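PDB 3OYR: trans-isoprenyl diphosphate synthase from Caulobacter crescentus, which probably extends farnesyl diphosphate with five isopentenyl units to make all-trans-octaprenyl diphosphate, the precursor of the quinone side chain. Local coordinates for residues Leu156-Ala159 with Ser160-Ile163; Val168-Leu171 with Met172-Asp176; Ala182-Leu185 with Glu186-Ala190; Gly238-Thr241 with Glu242-Gly245; Trp329-Ala332 with Leu333-Ala337. All coordinates share one frame; numbering follows the deposited sequence. Where two conformers were deposited one is given.

Interaction 1 (Leu156-Ala159 with Ser160-Ile163); sequences LARA and SRVI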
loop_
_atom_site.group_PDB
_atom_site.type_symbol
_atom_site.label_atom_id
_atom_site.label_comp_id
_atom_site.label_asym_id
_atom_site.label_seq_id
_atom_site.Cartn_x
_atom_site.Cartn_y
_atom_site.Cartn_z
ATOM N N LEU B 156 -12.824 0.301 -4.267
ATOM C CA LEU B 156 -11.392 0.666 -4.343
ATOM C C LEU B 156 -10.452 -0.239 -3.573
ATOM O O LEU B 156 -9.262 -0.368 -3.937
ATOM C CB LEU B 156 -11.179 2.149 -3.964
ATOM C CG LEU B 156 -11.667 2.981 -5.162
ATOM C CD1 LEU B 156 -12.213 4.319 -4.748
ATOM C CD2 LEU B 156 -10.558 3.144 -6.173
ATOM N N ALA B 157 -10.937 -0.818 -2.473
ATOM C CA ALA B 157 -10.180 -1.865 -1.751
ATOM C C ALA B 157 -9.902 -3.062 -2.674
ATOM O O ALA B 157 -8.750 -3.536 -2.799
ATOM C CB ALA B 157 -10.928 -2.324 -0.507
ATOM N N ARG B 158 -10.958 -3.496 -3.353
ATOM C CA ARG B 158 -10.886 -4.574 -4.316
ATOM C C ARG B 158 -9.917 -4.202 -5.431
ATOM O O ARG B 158 -8.994 -4.973 -5.732
ATOM C CB ARG B 158 -12.281 -4.920 -4.877
ATOM C CG ARG B 158 -12.193 -6.094 -5.875
ATOM C CD ARG B 158 -13.463 -6.413 -6.658
ATOM N NE ARG B 158 -13.097 -7.231 -7.831
ATOM C CZ ARG B 158 -12.784 -6.748 -9.040
ATOM N NH1 ARG B 158 -12.448 -7.579 -10.015
ATOM N NH2 ARG B 158 -12.798 -5.437 -9.287
ATOM N N ALA B 159 -10.072 -2.999 -5.993
ATOM C CA ALA B 159 -9.167 -2.546 -7.073
ATOM C C ALA B 159 -7.714 -2.583 -6.635
ATOM O O ALA B 159 -6.862 -3.047 -7.379
ATOM C CB ALA B 159 -9.528 -1.166 -7.557
ATOM N N SER B 160 -7.444 -2.142 -5.410
ATOM C CA SER B 160 -6.073 -2.111 -4.916
ATOM C C SER B 160 -5.465 -3.495 -4.745
ATOM O O SER B 160 -4.257 -3.675 -4.973
ATOM C CB SER B 160 -5.965 -1.355 -3.598
ATOM O OG SER B 160 -6.478 -0.047 -3.729
ATOM N N ARG B 161 -6.296 -4.463 -4.364
ATOM C CA ARG B 161 -5.854 -5.837 -4.210
ATOM C C ARG B 161 -5.514 -6.429 -5.572
ATOM O O ARG B 161 -4.492 -7.097 -5.730
ATOM C CB ARG B 161 -6.937 -6.646 -3.497
ATOM C CG ARG B 161 -6.596 -8.109 -3.213
ATOM C CD ARG B 161 -7.319 -9.028 -4.187
ATOM N NE ARG B 161 -8.775 -8.844 -4.112
ATOM C CZ ARG B 161 -9.644 -9.368 -4.968
ATOM N NH1 ARG B 161 -9.218 -10.092 -5.996
ATOM N NH2 ARG B 161 -10.939 -9.155 -4.803
ATOM N N VAL B 162 -6.362 -6.128 -6.544
ATOM C CA VAL B 162 -6.265 -6.639 -7.897
ATOM C C VAL B 162 -5.030 -6.074 -8.616
ATOM O O VAL B 162 -4.325 -6.802 -9.328
ATOM C CB VAL B 162 -7.594 -6.389 -8.641
ATOM C CG1 VAL B 162 -7.439 -6.541 -10.126
ATOM C CG2 VAL B 162 -8.617 -7.387 -8.164
ATOM N N ILE B 163 -4.732 -4.799 -8.372
ATOM C CA ILE B 163 -3.467 -4.222 -8.833
ATOM C C ILE B 163 -2.263 -5.014 -8.339
ATOM O O ILE B 163 -1.401 -5.368 -9.131
ATOM C CB ILE B 163 -3.335 -2.730 -8.424
ATOM C CG1 ILE B 163 -4.372 -1.899 -9.182
ATOM C CG2 ILE B 163 -1.949 -2.203 -8.713
ATOM C CD1 ILE B 163 -4.721 -0.593 -8.513
#
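S160 grips the carbonyl of L156 twice, one turn back along a buried helix. Its OG donates to L156 O at 2.8 Å and its backbone N donates to the same oxygen at 2.9 Å. The two donors arrive from opposite faces of the carbonyl plane, the amide 37° out of it. OG lies beside the backbone N (chi1 -56°), which lets it reach back, and the hydroxyl bonds to its own helix. Three residues on, I163 N donates to A159 O at 2.9 Å. Farther out, R158 and R161 run off the same flank with guanidinium planes 87° apart, and R161 NH2 comes to 3.5 Å from R158 CG, beside the aliphatic part of the R158 side chain. The like charges, R158 NE and R161 NH2, stay 4.2 Å apart. R158 forms a salt bridge to E194, R161 to E165 and to E142 of the second subunit, which probably offsets the repulsion. V162 CG2 lies 3.5 Å above the R161 guanidinium plane, toward its rim, and more loosely over a face of that of R158. L156, S160 and I163 touch helix 87-109, which carries the calcium-binding D105 and D109, while A157, S160 and R161 pack against the second subunit. This is a core helix of the all-alpha isoprenoid synthase fold, one that also forms part of the dimer interface.

Interaction 2 (Val168-Leu171 with Met172-Asp176); sequences VLQL and MRSHD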
loop_
_atom_site.group_PDB
_atom_site.type_symbol
_atom_site.label_atom_id
_atom_site.label_comp_id
_atom_site.label_asym_id
_atom_site.label_seq_id
_atom_site.Cartn_x
_atom_site.Cartn_y
_atom_site.Cartn_z
ATOM N N VAL B 168 2.197 -8.903 -9.225
ATOM C CA VAL B 168 2.826 -10.169 -8.907
ATOM C C VAL B 168 2.794 -11.107 -10.122
ATOM O O VAL B 168 3.813 -11.719 -10.449
ATOM C CB VAL B 168 2.213 -10.810 -7.635
ATOM C CG1 VAL B 168 2.764 -12.190 -7.390
ATOM C CG2 VAL B 168 2.521 -9.974 -6.445
ATOM N N LEU B 169 1.643 -11.175 -10.806
ATOM C CA LEU B 169 1.468 -12.028 -11.978
ATOM C C LEU B 169 2.450 -11.642 -13.060
ATOM O O LEU B 169 3.043 -12.513 -13.691
ATOM C CB LEU B 169 0.039 -11.953 -12.545
ATOM C CG LEU B 169 -0.348 -12.915 -13.690
ATOM C CD1 LEU B 169 0.092 -14.380 -13.435
ATOM C CD2 LEU B 169 -1.877 -12.839 -13.952
ATOM N N GLN B 170 2.614 -10.338 -13.260
ATOM C CA GLN B 170 3.613 -9.813 -14.163
ATOM C C GLN B 170 5.041 -10.178 -13.721
ATOM O O GLN B 170 5.838 -10.650 -14.532
ATOM C CB GLN B 170 3.456 -8.311 -14.274
ATOM C CG GLN B 170 4.463 -7.685 -15.193
ATOM C CD GLN B 170 4.293 -6.203 -15.262
ATOM O OE1 GLN B 170 3.711 -5.691 -16.206
ATOM N NE2 GLN B 170 4.779 -5.498 -14.243
ATOM N N LEU B 171 5.351 -9.987 -12.438
ATOM C CA LEU B 171 6.665 -10.365 -11.893
ATOM C C LEU B 171 7.000 -11.838 -12.160
ATOM O O LEU B 171 8.116 -12.157 -12.570
ATOM C CB LEU B 171 6.759 -10.054 -10.390
ATOM C CG LEU B 171 8.123 -10.236 -9.701
ATOM C CD1 LEU B 171 9.185 -9.290 -10.269
ATOM C CD2 LEU B 171 8.002 -10.048 -8.196
ATOM N N MET B 172 6.020 -12.715 -11.946
ATOM C CA MET B 172 6.185 -14.155 -12.152
ATOM C C MET B 172 6.178 -14.600 -13.619
ATOM O O MET B 172 6.888 -15.530 -13.984
ATOM C CB MET B 172 5.118 -14.956 -11.383
ATOM C CG MET B 172 5.140 -14.813 -9.849
ATOM S SD MET B 172 6.758 -14.842 -9.022
ATOM C CE MET B 172 7.340 -16.487 -9.420
ATOM N N ARG B 173 5.377 -13.952 -14.456
ATOM C CA ARG B 173 5.098 -14.523 -15.763
ATOM C C ARG B 173 5.510 -13.685 -16.958
ATOM O O ARG B 173 5.618 -14.217 -18.065
ATOM C CB ARG B 173 3.633 -14.944 -15.882
ATOM C CG ARG B 173 3.305 -16.193 -15.082
ATOM C CD ARG B 173 2.218 -16.983 -15.758
ATOM N NE ARG B 173 2.580 -18.392 -15.874
ATOM C CZ ARG B 173 1.828 -19.323 -16.460
ATOM N NH1 ARG B 173 0.652 -19.005 -16.990
ATOM N NH2 ARG B 173 2.255 -20.579 -16.511
ATOM N N SER B 174 5.762 -12.394 -16.754
ATOM C CA SER B 174 6.083 -11.529 -17.896
ATOM C C SER B 174 7.545 -11.608 -18.314
ATOM O O SER B 174 7.930 -11.003 -19.307
ATOM C CB SER B 174 5.694 -10.068 -17.646
ATOM O OG SER B 174 4.324 -9.841 -17.907
ATOM N N HIS B 175 8.346 -12.364 -17.573
ATOM C CA HIS B 175 9.791 -12.370 -17.791
ATOM C C HIS B 175 10.312 -13.594 -18.541
ATOM O O HIS B 175 11.455 -14.007 -18.353
ATOM C CB HIS B 175 10.515 -12.138 -16.459
ATOM C CG HIS B 175 10.239 -10.788 -15.875
ATOM N ND1 HIS B 175 11.066 -9.705 -16.082
ATOM C CD2 HIS B 175 9.195 -10.331 -15.142
ATOM C CE1 HIS B 175 10.559 -8.645 -15.476
ATOM N NE2 HIS B 175 9.424 -8.998 -14.897
ATOM N N ASP B 176 9.453 -14.164 -19.390
ATOM C CA ASP B 176 9.839 -15.194 -20.358
ATOM C C ASP B 176 9.053 -15.014 -21.658
ATOM O O ASP B 176 7.909 -14.553 -21.641
ATOM C CB ASP B 176 9.729 -16.629 -19.782
ATOM C CG ASP B 176 8.289 -17.166 -19.732
ATOM O OD1 ASP B 176 7.803 -17.723 -20.750
ATOM O OD2 ASP B 176 7.662 -17.079 -18.653
#
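Q170 O takes two backbone donors: S174 N donates to it at 2.8 Å, and R173 N adds a weak bond at 3.3 Å. R173 N has its main bond to L169 O, at 2.8 Å. The imidazole of H175 folds back here: Q170 O lies at the ring edge near its plane, 3.4 Å from H175 CD2, and L171 O approaches CD2 obliquely at 3.3 Å. The Q170 side chain leaves extended, CG anti to the backbone N (chi1 180°). Its CG passes 3.5 Å from S174 OG, while its amide oxygen continues to a hydrogen bond with K191, a residue of the diphosphate pocket; this probably helps to place that lysine. L169 CD1 touches R173 CG at 4.0 Å, the two side chains running askew. M172 CG, set beside its own backbone N, lies near V168 CG1. Here helix 150-173 runs out close to the bound calcium. Its L169, Q170 and S174 lean on I187 of helix 181-206, S174 shares backbone hydrogen bonding with A257, and V168, L169, L171 and M172 pack on the second subunit.

Interaction 3 (Ala182-Leu185 with Glu186-Ala190); sequences AVYL and EIIQA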
loop_
_atom_site.group_PDB
_atom_site.type_symbol
_atom_site.label_atom_id
_atom_site.label_comp_id
_atom_site.label_asym_id
_atom_site.label_seq_id
_atom_site.Cartn_x
_atom_site.Cartn_y
_atom_site.Cartn_z
ATOM N N ALA B 182 -3.231 -14.098 -23.723
ATOM C CA ALA B 182 -4.298 -14.196 -22.736
ATOM C C ALA B 182 -3.812 -13.852 -21.321
ATOM O O ALA B 182 -4.483 -13.110 -20.605
ATOM C CB ALA B 182 -4.950 -15.572 -22.777
ATOM N N VAL B 183 -2.653 -14.383 -20.934
ATOM C CA VAL B 183 -2.029 -14.026 -19.660
ATOM C C VAL B 183 -1.632 -12.543 -19.659
ATOM O O VAL B 183 -1.866 -11.853 -18.670
ATOM C CB VAL B 183 -0.823 -14.954 -19.285
ATOM C CG1 VAL B 183 -0.133 -14.492 -17.975
ATOM C CG2 VAL B 183 -1.293 -16.417 -19.141
ATOM N N TYR B 184 -1.073 -12.061 -20.772
ATOM C CA TYR B 184 -0.777 -10.649 -20.922
ATOM C C TYR B 184 -1.998 -9.747 -20.691
ATOM O O TYR B 184 -1.891 -8.757 -19.970
ATOM C CB TYR B 184 -0.173 -10.347 -22.285
ATOM C CG TYR B 184 -0.139 -8.868 -22.593
ATOM C CD1 TYR B 184 0.855 -8.056 -22.073
ATOM C CD2 TYR B 184 -1.113 -8.286 -23.399
ATOM C CE1 TYR B 184 0.885 -6.715 -22.348
ATOM C CE2 TYR B 184 -1.101 -6.939 -23.661
ATOM C CZ TYR B 184 -0.093 -6.165 -23.146
ATOM O OH TYR B 184 -0.082 -4.816 -23.426
ATOM N N LEU B 185 -3.123 -10.079 -21.326
ATOM C CA LEU B 185 -4.362 -9.322 -21.165
ATOM C C LEU B 185 -4.958 -9.425 -19.767
ATOM O O LEU B 185 -5.657 -8.524 -19.324
ATOM C CB LEU B 185 -5.413 -9.756 -22.185
ATOM C CG LEU B 185 -5.208 -9.408 -23.665
ATOM C CD1 LEU B 185 -6.346 -10.035 -24.485
ATOM C CD2 LEU B 185 -5.119 -7.909 -23.906
ATOM N N GLU B 186 -4.722 -10.552 -19.113
ATOM C CA GLU B 186 -5.115 -10.748 -17.729
ATOM C C GLU B 186 -4.288 -9.828 -16.831
ATOM O O GLU B 186 -4.830 -9.184 -15.965
ATOM C CB GLU B 186 -4.926 -12.214 -17.340
ATOM C CG GLU B 186 -5.408 -12.576 -15.950
ATOM C CD GLU B 186 -5.089 -14.021 -15.554
ATOM O OE1 GLU B 186 -5.305 -14.355 -14.367
ATOM O OE2 GLU B 186 -4.626 -14.817 -16.413
ATOM N N ILE B 187 -2.977 -9.754 -17.068
ATOM C CA ILE B 187 -2.094 -8.856 -16.355
ATOM C C ILE B 187 -2.473 -7.387 -16.515
ATOM O O ILE B 187 -2.614 -6.677 -15.507
ATOM C CB ILE B 187 -0.638 -9.052 -16.845
ATOM C CG1 ILE B 187 -0.114 -10.416 -16.377
ATOM C CG2 ILE B 187 0.259 -7.840 -16.497
ATOM C CD1 ILE B 187 1.247 -10.822 -17.020
ATOM N N ILE B 188 -2.648 -6.922 -17.758
ATOM C CA ILE B 188 -2.970 -5.504 -17.953
ATOM C C ILE B 188 -4.368 -5.176 -17.430
ATOM O O ILE B 188 -4.602 -4.079 -16.951
ATOM C CB ILE B 188 -2.717 -4.983 -19.398
ATOM C CG1 ILE B 188 -3.621 -5.670 -20.443
ATOM C CG2 ILE B 188 -1.244 -5.182 -19.745
ATOM C CD1 ILE B 188 -3.759 -4.901 -21.782
ATOM N N GLN B 189 -5.282 -6.140 -17.461
ATOM C CA GLN B 189 -6.609 -5.848 -16.907
ATOM C C GLN B 189 -6.521 -5.576 -15.394
ATOM O O GLN B 189 -7.148 -4.638 -14.877
ATOM C CB GLN B 189 -7.627 -6.935 -17.239
ATOM C CG GLN B 189 -9.036 -6.576 -16.727
ATOM C CD GLN B 189 -10.100 -7.572 -17.115
ATOM O OE1 GLN B 189 -10.286 -7.883 -18.290
ATOM N NE2 GLN B 189 -10.852 -8.037 -16.125
ATOM N N ALA B 190 -5.712 -6.377 -14.714
ATOM C CA ALA B 190 -5.578 -6.314 -13.269
ATOM C C ALA B 190 -4.742 -5.120 -12.834
ATOM O O ALA B 190 -5.164 -4.348 -11.985
ATOM C CB ALA B 190 -4.985 -7.620 -12.729
#
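I188 lays its CG2 methyl over one face of the Y184 ring, a CH-pi contact 4.0 Å from the ring centroid and 28° off the normal. On the ring, CE1 and CZ are both 3.7 Å from the methyl carbon CG2 of I188. The other branch of I188 points between its backbone N and carbonyl carbon (chi1 64°), which carries CD1 to 3.8 Å from Y184 CE2 and to 3.9 Å from L185 CD2. L185 and I188 lie side by side, heading the same way. On another flank V183 CG1 meets I187 CD1 at 4.0 Å, and I187 CG1 sits tightly on V183 O at 3.2 Å. All this happens within two turns of helix 181-206, a helix of the all-alpha isoprenoid synthase bundle, whose successive turns are joined by bonds such as I188 N to Y184 O at 3.0 Å. The ring itself is fixed at its far end, where Y184 OH is hydrogen-bonded to D233, the neighbour of calcium-binding D232. L230 of helix 211-238 touches both Y184 and I188, and Q229 of the same helix, a pocket residue, also meets I188. Toward helix 150-173, V183 rests on R173 and A190 on V162. Ahead of the first turn, S180 OG accepts from V183 N.

Interaction 4 (Gly238-Thr241 with Glu242-Gly245); sequences GGAT and ETLG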
loop_
_atom_site.group_PDB
_atom_site.type_symbol
_atom_site.label_atom_id
_atom_site.label_comp_id
_atom_site.label_asym_id
_atom_site.label_seq_id
_atom_site.Cartn_x
_atom_site.Cartn_y
_atom_site.Cartn_z
ATOM N N GLY B 238 7.736 2.964 -29.144
ATOM C CA GLY B 238 7.610 4.017 -30.147
ATOM C C GLY B 238 7.642 5.469 -29.698
ATOM O O GLY B 238 7.692 6.371 -30.537
ATOM N N GLY B 239 7.607 5.717 -28.390
ATOM C CA GLY B 239 7.576 7.096 -27.878
ATOM C C GLY B 239 8.943 7.700 -27.605
ATOM O O GLY B 239 9.950 6.995 -27.577
ATOM N N ALA B 240 8.980 9.012 -27.398
ATOM C CA ALA B 240 10.220 9.687 -27.004
ATOM C C ALA B 240 10.200 9.984 -25.519
ATOM O O ALA B 240 9.186 10.446 -24.981
ATOM C CB ALA B 240 10.417 10.970 -27.782
ATOM N N THR B 241 11.334 9.724 -24.878
ATOM C CA THR B 241 11.531 9.921 -23.454
ATOM C C THR B 241 11.105 11.300 -22.986
ATOM O O THR B 241 10.473 11.441 -21.931
ATOM C CB THR B 241 12.987 9.674 -23.102
ATOM O OG1 THR B 241 13.289 8.323 -23.433
ATOM C CG2 THR B 241 13.261 9.899 -21.610
ATOM N N GLU B 242 11.404 12.297 -23.813
ATOM C CA GLU B 242 11.130 13.688 -23.499
ATOM C C GLU B 242 9.637 14.034 -23.482
ATOM O O GLU B 242 9.214 14.902 -22.719
ATOM C CB GLU B 242 11.920 14.604 -24.445
ATOM C CG GLU B 242 13.343 14.088 -24.708
ATOM C CD GLU B 242 14.405 15.181 -24.725
ATOM O OE1 GLU B 242 15.582 14.842 -24.987
ATOM O OE2 GLU B 242 14.075 16.364 -24.470
ATOM N N THR B 243 8.840 13.368 -24.315
ATOM C CA THR B 243 7.394 13.601 -24.268
ATOM C C THR B 243 6.710 12.663 -23.256
ATOM O O THR B 243 5.789 13.083 -22.563
ATOM C CB THR B 243 6.720 13.708 -25.691
ATOM O OG1 THR B 243 5.312 13.438 -25.620
ATOM C CG2 THR B 243 7.371 12.788 -26.687
ATOM N N LEU B 244 7.196 11.423 -23.146
ATOM C CA LEU B 244 6.685 10.424 -22.184
ATOM C C LEU B 244 6.938 10.750 -20.713
ATOM O O LEU B 244 6.153 10.357 -19.839
ATOM C CB LEU B 244 7.308 9.057 -22.467
ATOM C CG LEU B 244 6.972 8.363 -23.783
ATOM C CD1 LEU B 244 7.888 7.176 -23.951
ATOM C CD2 LEU B 244 5.519 7.945 -23.816
ATOM N N GLY B 245 8.054 11.424 -20.431
ATOM C CA GLY B 245 8.434 11.746 -19.049
ATOM C C GLY B 245 9.063 10.569 -18.322
ATOM O O GLY B 245 9.409 10.663 -17.142
#
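L244 folds back over the peptide of A240: its CG lies 3.3 Å from A240 O, and its CD1 methyl comes 3.8 Å from G239 C. CG sits beside its own backbone N (chi1 -66°), which lays the isobutyl group against the A240 peptide. G239, having no side chain, leaves room for CD1 there. The same carbonyl is the hub of the backbone bonding. L244 N donates to A240 O at 2.9 Å in an almost straight bond, 171° at the hydrogen, while T243 N adds a weak one at 3.0 Å. A240 is the N-cap of the helix, so its oxygen receives the opening bond. One step on, G245 N donates to T241 O at 2.8 Å; G245 then leaves the helix with phi 79°, in the left-handed region that a residue without a side chain enters easily. The helix thus lasts barely one turn. Outside it, T241 OG1 holds A248 N by a weak bond, and G245 pairs through its backbone with G116. The L244 side chain lies about 6 Å from those of D232 and D236. The turn is the short connection after the second aspartate-rich motif of trans-prenyl synthases, leading directly to K246 of the diphosphate pocket.

Interaction 5 (Trp329-Ala332 with Leu333-Ala337); sequences WREA and LEELA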
loop_
_atom_site.group_PDB
_atom_site.type_symbol
_atom_site.label_atom_id
_atom_site.label_comp_id
_atom_site.label_asym_id
_atom_site.label_seq_id
_atom_site.Cartn_x
_atom_site.Cartn_y
_atom_site.Cartn_z
ATOM N N TRP B 329 -20.672 15.770 -20.938
ATOM C CA TRP B 329 -19.930 14.822 -20.110
ATOM C C TRP B 329 -19.721 13.537 -20.889
ATOM O O TRP B 329 -18.592 13.023 -20.968
ATOM C CB TRP B 329 -20.690 14.520 -18.819
ATOM C CG TRP B 329 -20.563 15.592 -17.805
ATOM C CD1 TRP B 329 -21.550 16.421 -17.366
ATOM C CD2 TRP B 329 -19.371 15.974 -17.109
ATOM N NE1 TRP B 329 -21.051 17.292 -16.431
ATOM C CE2 TRP B 329 -19.714 17.046 -16.259
ATOM C CE3 TRP B 329 -18.039 15.516 -17.123
ATOM C CZ2 TRP B 329 -18.779 17.665 -15.415
ATOM C CZ3 TRP B 329 -17.119 16.121 -16.282
ATOM C CH2 TRP B 329 -17.496 17.181 -15.434
ATOM N N ARG B 330 -20.797 13.045 -21.503
ATOM C CA ARG B 330 -20.674 11.830 -22.341
ATOM C C ARG B 330 -19.705 11.994 -23.522
ATOM O O ARG B 330 -18.838 11.134 -23.741
ATOM C CB ARG B 330 -22.017 11.272 -22.806
ATOM C CG ARG B 330 -21.925 9.757 -22.994
ATOM C CD ARG B 330 -23.118 9.148 -23.681
ATOM N NE ARG B 330 -23.045 9.362 -25.117
ATOM C CZ ARG B 330 -24.013 9.048 -25.970
ATOM N NH1 ARG B 330 -25.150 8.506 -25.535
ATOM N NH2 ARG B 330 -23.839 9.283 -27.260
ATOM N N GLU B 331 -19.821 13.106 -24.245
ATOM C CA GLU B 331 -18.881 13.420 -25.324
ATOM C C GLU B 331 -17.422 13.542 -24.871
ATOM O O GLU B 331 -16.494 13.117 -25.584
ATOM C CB GLU B 331 -19.312 14.717 -26.023
ATOM C CG GLU B 331 -18.365 15.209 -27.126
ATOM C CD GLU B 331 -18.925 15.060 -28.536
ATOM O OE1 GLU B 331 -18.126 15.179 -29.494
ATOM O OE2 GLU B 331 -20.148 14.834 -28.693
ATOM N N ALA B 332 -17.212 14.154 -23.708
ATOM C CA ALA B 332 -15.879 14.256 -23.096
ATOM C C ALA B 332 -15.282 12.866 -22.823
ATOM O O ALA B 332 -14.095 12.615 -23.071
ATOM C CB ALA B 332 -15.952 15.077 -21.806
ATOM N N LEU B 333 -16.114 11.951 -22.348
ATOM C CA LEU B 333 -15.651 10.574 -22.087
ATOM C C LEU B 333 -15.415 9.773 -23.366
ATOM O O LEU B 333 -14.531 8.913 -23.434
ATOM C CB LEU B 333 -16.614 9.850 -21.157
ATOM C CG LEU B 333 -16.595 10.354 -19.712
ATOM C CD1 LEU B 333 -17.486 9.493 -18.880
ATOM C CD2 LEU B 333 -15.172 10.335 -19.150
ATOM N N GLU B 334 -16.153 10.100 -24.413
ATOM C CA GLU B 334 -15.886 9.464 -25.694
ATOM C C GLU B 334 -14.600 9.992 -26.308
ATOM O O GLU B 334 -13.803 9.225 -26.860
ATOM C CB GLU B 334 -17.084 9.610 -26.616
ATOM C CG GLU B 334 -18.253 8.752 -26.139
ATOM C CD GLU B 334 -19.527 8.990 -26.928
ATOM O OE1 GLU B 334 -19.650 10.062 -27.558
ATOM O OE2 GLU B 334 -20.410 8.105 -26.905
ATOM N N GLU B 335 -14.344 11.286 -26.127
ATOM C CA GLU B 335 -13.120 11.866 -26.653
ATOM C C GLU B 335 -11.900 11.346 -25.886
ATOM O O GLU B 335 -10.812 11.183 -26.462
ATOM C CB GLU B 335 -13.195 13.411 -26.656
ATOM C CG GLU B 335 -14.175 13.966 -27.703
ATOM C CD GLU B 335 -14.409 15.468 -27.584
ATOM O OE1 GLU B 335 -14.122 16.054 -26.522
ATOM O OE2 GLU B 335 -14.895 16.065 -28.556
ATOM N N LEU B 336 -12.081 11.069 -24.598
ATOM C CA LEU B 336 -11.005 10.485 -23.781
ATOM C C LEU B 336 -10.642 9.068 -24.237
ATOM O O LEU B 336 -9.458 8.691 -24.255
ATOM C CB LEU B 336 -11.370 10.498 -22.287
ATOM C CG LEU B 336 -10.426 9.798 -21.296
ATOM C CD1 LEU B 336 -9.096 10.569 -21.168
ATOM C CD2 LEU B 336 -11.071 9.632 -19.938
ATOM N N ALA B 337 -11.659 8.293 -24.613
ATOM C CA ALA B 337 -11.461 6.941 -25.145
ATOM C C ALA B 337 -10.556 6.925 -26.385
ATOM O O ALA B 337 -9.647 6.106 -26.478
ATOM C CB ALA B 337 -12.820 6.276 -25.432
#
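R330 and E334 cross at a slant one helical turn apart, with the guanidinium and carboxylate planes 50° from each other. The salt bridge runs from R330 NE to E334 OE2 at 3.4 Å, a fairly long one, with R330 NH2 at 3.6 Å from the same oxygen. A bend at chi3 (79°) brings the NE side of the arginine round to the glutamate, which itself stretches out straight beyond CG. R330 NH1 is hydrogen-bonded to F324 O, so the guanidinium is held by the chain before the helix as well as by E334. The next pair along, E331 and E335, is of the opposite kind: the two carboxylates stand nearly perpendicular, 89° between planes, with E331 OE1 3.5 Å from E335 OE2. The two acids probably repel each other, and R26, which forms a salt bridge to E335 and touches E331, may offset this. These charged residues line one side of helix 328-342, while its other side packs on the helical bundle of the isoprenoid synthase fold: W329 and L333 meet helix 68-79, and L336 reaches helices 25-45, 68-79 and 211-238. L333 CG, set beside its own backbone N, lies 3.6 Å from W329 O, the oxygen to which L333 N donates at 3.0 Å. E335 N binds E331 O at 2.9 Å in the same way. L333 O, beyond its bond from A337 N, accepts the hydroxyl of Y220 from helix 211-238.

Overall arrangement
Along the chain the five contacts follow in series. Interactions 1 and 2 share helix 150-173, their centres about 19 Å apart, and both touch the second subunit. Interaction 3 lies on the next helix, 181-206, and packs against both: its centre is about 15 Å from that of interaction 1 and about 11 Å from that of interaction 2. Interaction 4 follows helix 211-238, with its centre about 29 Å from that of interaction 1. Interaction 5, on helix 328-342, is about 33 Å from interaction 2, centre to centre. Interactions 1 to 4 all lie near the calcium and diphosphate site, interaction 1 also links the core to the dimer interface, and interaction 5 lies away from the metal site, on a helix packed against the bundle.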